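Local coordinates for probable GGDEF family protein (Chromobacterium violaceum, PDB 3NJA) that is of unknown function but carries a PAS domain, probably a sensory module that regulates a GGDEF-type domain of the diguanylate cyclase family, at residues B[35-39]-B[40-44]; B[63-66]-B[67-71]; B[50-53]-B[54-58]. One frame throughout, in Å; residues are numbered along the deposited sequence.

Contact 1. Residues B[35-39]-B[40-44]; sequences AVHDI and FGTDS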
# COMPACT_ATOMS: atom_id res chain seq x y z
N ALA B 35 23.83 -9.50 13.42
CA ALA B 35 23.88 -8.16 12.86
C ALA B 35 22.91 -7.20 13.55
O ALA B 35 23.19 -6.00 13.65
CB ALA B 35 23.62 -8.20 11.36
N VAL B 36 21.77 -7.72 14.00
CA VAL B 36 20.79 -6.92 14.74
C VAL B 36 21.32 -6.61 16.14
O VAL B 36 21.45 -5.44 16.54
CB VAL B 36 19.44 -7.65 14.89
CG1 VAL B 36 18.52 -6.89 15.83
CG2 VAL B 36 18.77 -7.86 13.52
N HIS B 37 21.65 -7.67 16.87
CA HIS B 37 22.29 -7.54 18.17
C HIS B 37 23.36 -6.47 18.15
O HIS B 37 23.60 -5.80 19.16
CB HIS B 37 22.93 -8.86 18.58
CG HIS B 37 21.97 -9.81 19.22
ND1 HIS B 37 21.49 -9.64 20.49
CD2 HIS B 37 21.40 -10.94 18.75
CE1 HIS B 37 20.66 -10.62 20.79
NE2 HIS B 37 20.59 -11.43 19.74
N ASP B 38 24.01 -6.32 17.00
CA ASP B 38 25.09 -5.36 16.86
C ASP B 38 24.55 -3.95 16.77
O ASP B 38 25.12 -3.03 17.34
CB ASP B 38 25.97 -5.69 15.65
CG ASP B 38 26.89 -6.89 15.90
OD1 ASP B 38 27.04 -7.31 17.07
OD2 ASP B 38 27.46 -7.41 14.92
N ILE B 39 23.44 -3.75 16.07
CA ILE B 39 22.91 -2.40 15.98
C ILE B 39 22.22 -2.01 17.29
O ILE B 39 22.13 -0.82 17.63
CB ILE B 39 22.03 -2.18 14.74
CG1 ILE B 39 20.60 -1.83 15.13
CG2 ILE B 39 22.04 -3.40 13.82
CD1 ILE B 39 19.71 -1.70 13.92
N PHE B 40 21.77 -3.01 18.04
CA PHE B 40 21.13 -2.77 19.32
C PHE B 40 22.09 -2.64 20.51
O PHE B 40 21.69 -2.17 21.58
CB PHE B 40 20.08 -3.84 19.63
CG PHE B 40 18.74 -3.52 19.06
CD1 PHE B 40 17.76 -2.96 19.85
CD2 PHE B 40 18.48 -3.76 17.71
CE1 PHE B 40 16.51 -2.66 19.32
CE2 PHE B 40 17.25 -3.44 17.18
CZ PHE B 40 16.26 -2.89 17.99
N GLY B 41 23.33 -3.06 20.30
CA GLY B 41 24.34 -3.07 21.35
C GLY B 41 24.08 -4.15 22.39
O GLY B 41 24.40 -3.97 23.56
N THR B 42 23.51 -5.26 21.96
CA THR B 42 23.16 -6.33 22.89
C THR B 42 23.96 -7.60 22.65
O THR B 42 24.70 -7.72 21.67
CB THR B 42 21.67 -6.69 22.81
OG1 THR B 42 21.30 -6.94 21.44
CG2 THR B 42 20.84 -5.55 23.38
N ASP B 43 23.79 -8.56 23.55
CA ASP B 43 24.48 -9.83 23.45
C ASP B 43 23.48 -10.90 23.07
O ASP B 43 22.42 -11.03 23.68
CB ASP B 43 25.17 -10.19 24.76
CG ASP B 43 26.15 -11.34 24.61
OD1 ASP B 43 25.78 -12.37 24.01
OD2 ASP B 43 27.29 -11.21 25.11
N SER B 44 23.84 -11.66 22.04
CA SER B 44 23.06 -12.81 21.62
C SER B 44 22.76 -13.70 22.82
O SER B 44 21.60 -14.06 23.08
CB SER B 44 23.83 -13.60 20.57
OG SER B 44 23.81 -14.99 20.86
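His37 and Thr42 meet at the end of helix 34-40, their side chains crossing at about a right angle. The Thr42 hydroxyl comes to the edge of the imidazole near its plane, and OG1 lies 2.9 Å from ND1 in a hydrogen bond that either group could donate. A first torsion of 52° holds OG1 between the backbone N and the carbonyl carbon of Thr42, turned back toward the helix. Ser44 approaches the same ring quite differently: its CA sits over one face, 3.5 Å from the centroid and 18° off the normal, a CH-pi contact. His37 is thus fixed both at an edge and across a face. The backbone beneath forms a Schellman motif. Thr42 N donates to His37 O (2.9 Å), the weak inner bond runs from Gly41 N to Asp38 O (3.5 Å), and Gly41 makes the turn with positive phi. One turn back, Phe40 N binds Val36 O at 2.9 Å. Their side chains lie side by side, pointing the same way, with Val36 CG1 3.7 Å from Phe40 CD2; Ile39 CG1 flanks that ring atom too. Trp32, just ahead of the helix, meets the rings of both His37 and Phe40. Helix 34-40 leans on Tyr54 of helix 51-56 and on Arg57 after it, while Val36, Ile39 and Phe40 pack against Val117, Leu96 and Ile86 from strands of the second subunit.

Contact 2. Residues B[63-66]-B[67-71]; sequences RARV and RRELD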
# COMPACT_ATOMS: atom_id res chain seq x y z
N ARG B 63 7.61 4.43 21.68
CA ARG B 63 6.99 3.10 21.84
C ARG B 63 5.49 3.01 21.53
O ARG B 63 5.04 2.02 20.95
CB ARG B 63 7.24 2.54 23.24
CG ARG B 63 8.71 2.34 23.58
CD ARG B 63 8.85 1.87 25.00
NE ARG B 63 10.24 1.85 25.42
CZ ARG B 63 10.63 1.72 26.69
NH1 ARG B 63 9.72 1.60 27.66
NH2 ARG B 63 11.92 1.70 26.99
N ALA B 64 4.73 4.02 21.92
CA ALA B 64 3.30 4.00 21.64
C ALA B 64 3.08 4.12 20.14
O ALA B 64 2.34 3.33 19.55
CB ALA B 64 2.59 5.11 22.38
N ARG B 65 3.74 5.10 19.53
CA ARG B 65 3.61 5.36 18.11
C ARG B 65 3.84 4.09 17.30
O ARG B 65 2.99 3.68 16.50
CB ARG B 65 4.64 6.40 17.68
CG ARG B 65 4.21 7.25 16.47
CD ARG B 65 5.41 7.94 15.84
NE ARG B 65 6.13 6.98 15.01
CZ ARG B 65 7.45 6.80 15.03
NH1 ARG B 65 7.99 5.89 14.22
NH2 ARG B 65 8.22 7.51 15.83
N VAL B 66 4.99 3.47 17.53
CA VAL B 66 5.36 2.25 16.85
C VAL B 66 4.31 1.16 17.06
O VAL B 66 3.85 0.52 16.10
CB VAL B 66 6.73 1.76 17.34
CG1 VAL B 66 6.91 0.29 17.03
CG2 VAL B 66 7.84 2.61 16.73
N ARG B 67 3.90 0.96 18.31
CA ARG B 67 2.84 -0.02 18.56
C ARG B 67 1.64 0.23 17.66
O ARG B 67 1.13 -0.69 17.03
CB ARG B 67 2.44 -0.07 20.03
CG ARG B 67 3.28 -1.07 20.81
CD ARG B 67 2.74 -1.33 22.20
NE ARG B 67 3.78 -1.86 23.08
CZ ARG B 67 4.54 -1.11 23.88
NH1 ARG B 67 4.38 0.21 23.93
NH2 ARG B 67 5.47 -1.69 24.63
N ARG B 68 1.20 1.48 17.59
CA ARG B 68 0.05 1.83 16.76
C ARG B 68 0.32 1.59 15.27
O ARG B 68 -0.55 1.10 14.57
CB ARG B 68 -0.38 3.27 17.00
CG ARG B 68 -1.11 3.48 18.30
CD ARG B 68 -1.48 4.95 18.48
NE ARG B 68 -0.37 5.87 18.26
CZ ARG B 68 0.24 6.56 19.23
NH1 ARG B 68 -0.15 6.43 20.49
NH2 ARG B 68 1.24 7.40 18.94
N GLU B 69 1.51 1.94 14.80
CA GLU B 69 1.82 1.81 13.39
C GLU B 69 1.89 0.35 12.96
O GLU B 69 1.49 0.00 11.85
CB GLU B 69 3.13 2.53 13.03
CG GLU B 69 3.04 4.05 13.16
CD GLU B 69 4.30 4.77 12.70
OE1 GLU B 69 4.33 6.03 12.74
OE2 GLU B 69 5.28 4.08 12.32
N LEU B 70 2.40 -0.50 13.85
CA LEU B 70 2.38 -1.94 13.61
C LEU B 70 0.94 -2.36 13.51
O LEU B 70 0.49 -2.85 12.47
CB LEU B 70 3.04 -2.69 14.75
CG LEU B 70 4.52 -2.35 14.93
CD1 LEU B 70 5.05 -2.83 16.28
CD2 LEU B 70 5.33 -2.92 13.76
N ASP B 71 0.20 -2.15 14.59
CA ASP B 71 -1.18 -2.58 14.66
C ASP B 71 -1.97 -2.07 13.47
O ASP B 71 -2.84 -2.75 12.96
CB ASP B 71 -1.83 -2.12 15.96
CG ASP B 71 -1.24 -2.80 17.18
OD1 ASP B 71 -0.46 -3.76 17.00
OD2 ASP B 71 -1.56 -2.38 18.31
O HOH W 1 7.59 4.70 11.22
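Arg65 O takes the backbone N-H of Glu69 at 2.8 Å, one of a run of i to i+4 bonds of helix 63-74 in this PAS fold, and the same spacing brings the two side chains into a salt bridge. NE of Arg65 lies 3.0 Å from Glu69 OE1, which is near the guanidinium plane; seen from the acid, however, NE stands well above the carboxylate plane, and the two flat groups are 49° apart. The bend of Arg65 at chi3 (78°) turns the NE edge of its guanidinium toward the acid. Arg65 NH1 also donates to Glu83 O of the second subunit, so the pair lies at a subunit interface. The Arg68 guanidinium folds back along the helix, one face over Ala64 C and Arg65 N, with Arg68 NH1 3.6 Å from Ala64 CB; its NE forms a salt bridge with Glu83 of the third subunit. On the side toward helix 51-56, Val66 and Leu70 run side by side, CG1 to CD1 3.7 Å, and both touch Phe55. A water bridges the outer ends of the salt-bridged pair, donating to Glu69 OE2 at 2.6 Å and accepting a weak 3.3 Å bond from Arg65 NH1.

Contact 3. Residues B[50-53]-B[54-58]; sequences TEDA and YFQRV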
# COMPACT_ATOMS: atom_id res chain seq x y z
N THR B 50 12.53 -11.35 22.97
CA THR B 50 11.07 -11.31 22.98
C THR B 50 10.61 -9.95 22.47
O THR B 50 11.42 -9.01 22.42
CB THR B 50 10.49 -11.48 24.39
OG1 THR B 50 9.06 -11.39 24.33
CG2 THR B 50 10.98 -10.38 25.28
N GLU B 51 9.34 -9.84 22.09
CA GLU B 51 8.86 -8.54 21.63
C GLU B 51 8.96 -7.46 22.73
O GLU B 51 9.38 -6.34 22.46
CB GLU B 51 7.46 -8.58 21.03
CG GLU B 51 7.10 -7.28 20.32
CD GLU B 51 5.80 -7.34 19.51
OE1 GLU B 51 5.65 -6.55 18.55
OE2 GLU B 51 4.94 -8.19 19.84
N ASP B 52 8.57 -7.79 23.96
CA ASP B 52 8.68 -6.80 25.04
C ASP B 52 10.11 -6.34 25.18
O ASP B 52 10.38 -5.14 25.28
CB ASP B 52 8.20 -7.32 26.39
CG ASP B 52 8.49 -6.33 27.52
OD1 ASP B 52 8.04 -5.17 27.40
OD2 ASP B 52 9.19 -6.69 28.49
N ALA B 53 11.04 -7.30 25.19
CA ALA B 53 12.45 -6.97 25.34
C ALA B 53 12.83 -5.91 24.32
O ALA B 53 13.57 -4.98 24.61
CB ALA B 53 13.32 -8.19 25.17
N TYR B 54 12.30 -6.07 23.12
CA TYR B 54 12.56 -5.13 22.05
C TYR B 54 12.04 -3.74 22.43
O TYR B 54 12.72 -2.74 22.22
CB TYR B 54 11.92 -5.66 20.76
CG TYR B 54 11.48 -4.61 19.78
CD1 TYR B 54 12.39 -3.97 18.95
CD2 TYR B 54 10.14 -4.26 19.68
CE1 TYR B 54 11.99 -3.01 18.04
CE2 TYR B 54 9.71 -3.30 18.76
CZ TYR B 54 10.64 -2.68 17.95
OH TYR B 54 10.23 -1.72 17.05
N PHE B 55 10.86 -3.69 23.03
CA PHE B 55 10.25 -2.40 23.32
C PHE B 55 10.98 -1.68 24.45
O PHE B 55 11.01 -0.46 24.46
CB PHE B 55 8.76 -2.57 23.61
CG PHE B 55 7.91 -2.53 22.39
CD1 PHE B 55 7.69 -1.34 21.72
CD2 PHE B 55 7.33 -3.69 21.88
CE1 PHE B 55 6.90 -1.30 20.56
CE2 PHE B 55 6.54 -3.66 20.74
CZ PHE B 55 6.32 -2.46 20.07
N GLN B 56 11.56 -2.44 25.38
CA GLN B 56 12.40 -1.88 26.45
C GLN B 56 13.66 -1.22 25.89
O GLN B 56 14.30 -0.41 26.58
CB GLN B 56 12.79 -2.97 27.47
CG GLN B 56 11.62 -3.58 28.23
CD GLN B 56 10.75 -2.53 28.91
OE1 GLN B 56 9.52 -2.64 28.90
NE2 GLN B 56 11.39 -1.50 29.49
N ARG B 57 14.01 -1.57 24.65
CA ARG B 57 15.22 -1.03 24.01
C ARG B 57 14.88 0.12 23.06
O ARG B 57 15.77 0.76 22.49
CB ARG B 57 16.00 -2.13 23.28
CG ARG B 57 16.73 -3.11 24.20
CD ARG B 57 18.15 -2.64 24.51
NE ARG B 57 18.32 -2.25 25.91
CZ ARG B 57 19.28 -1.44 26.35
NH1 ARG B 57 20.15 -0.91 25.50
NH2 ARG B 57 19.37 -1.15 27.64
N VAL B 58 13.59 0.37 22.91
CA VAL B 58 13.11 1.41 22.01
C VAL B 58 12.90 2.70 22.78
O VAL B 58 12.32 2.68 23.86
CB VAL B 58 11.75 1.01 21.39
CG1 VAL B 58 11.19 2.16 20.56
CG2 VAL B 58 11.88 -0.25 20.53
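Glu51 lies alongside Phe55, one turn further along helix 51-56, the two side chains pointing the same way. Glu51 CG and OE1 both come to 3.7 Å from Phe55 CE2, while the carboxylate carbon sits at the edge of the ring, in its plane. The carboxylate is turned 37° against the ring. Glu51 reaches this place because its CG is anti to the backbone N (chi1 -169°) and the chain beyond is extended. The carbonyl oxygen of Glu51 serves both aromatic residues. It accepts the N-H of Phe55 at 3.1 Å, in the carbonyl plane, and it also lies at the edge of the Tyr54 ring, 3.6 Å from Tyr54 CD2. Tyr54 presents an edge to its neighbour, with CE2 3.6 Å above the centre of the Phe55 ring; Val58 CG2 lies over one face of Tyr54. The opposite face of Phe55 receives the guanidinium of Arg67 in a cation-pi contact, so this ring is held between a tyrosine edge and a charge. The backbone sets these positions. Thr50, at the N-cap position, accepts Tyr54 N through its carbonyl oxygen at 3.1 Å, and Asp52 O takes Gln56 N at 2.9 Å. Toward Val58 the bonds shift to i to i+3: Arg57 N meets Tyr54 O at 3.0 Å and Ala53 O only weakly (3.4 Å). Further out, Val66 of helix 63-74 touches both rings and Phe40 of helix 34-40 touches Tyr54, while Glu98 of the second subunit packs on Tyr54. A short helix of barely two turns, with its aromatics directed between neighbouring helices and a strand of the second subunit, is in keeping with the helical segment of the PAS fold.

The three contacts follow one another along the helical part of the PAS fold, in chain order 1, 3, 2. Contact 3 stands in the middle, its centre 13 Å from each of the others. It touches contact 1 through Phe40 CD1 and Arg57 CB (3.9 Å), and contact 2 through a probable hydrogen bond from Arg63 NE to Val58 O (2.7 Å). Contacts 1 and 2 do not touch, their nearest atoms being about 10 Å apart. All three touch the second subunit, largely through its sheet strands, consistent with an exchange of domain parts. Glycerol, probably from the crystallisation liquor, lies about 4 Å from the Tyr54 side chain and about 5 Å from that of Phe40, and may mark a pocket.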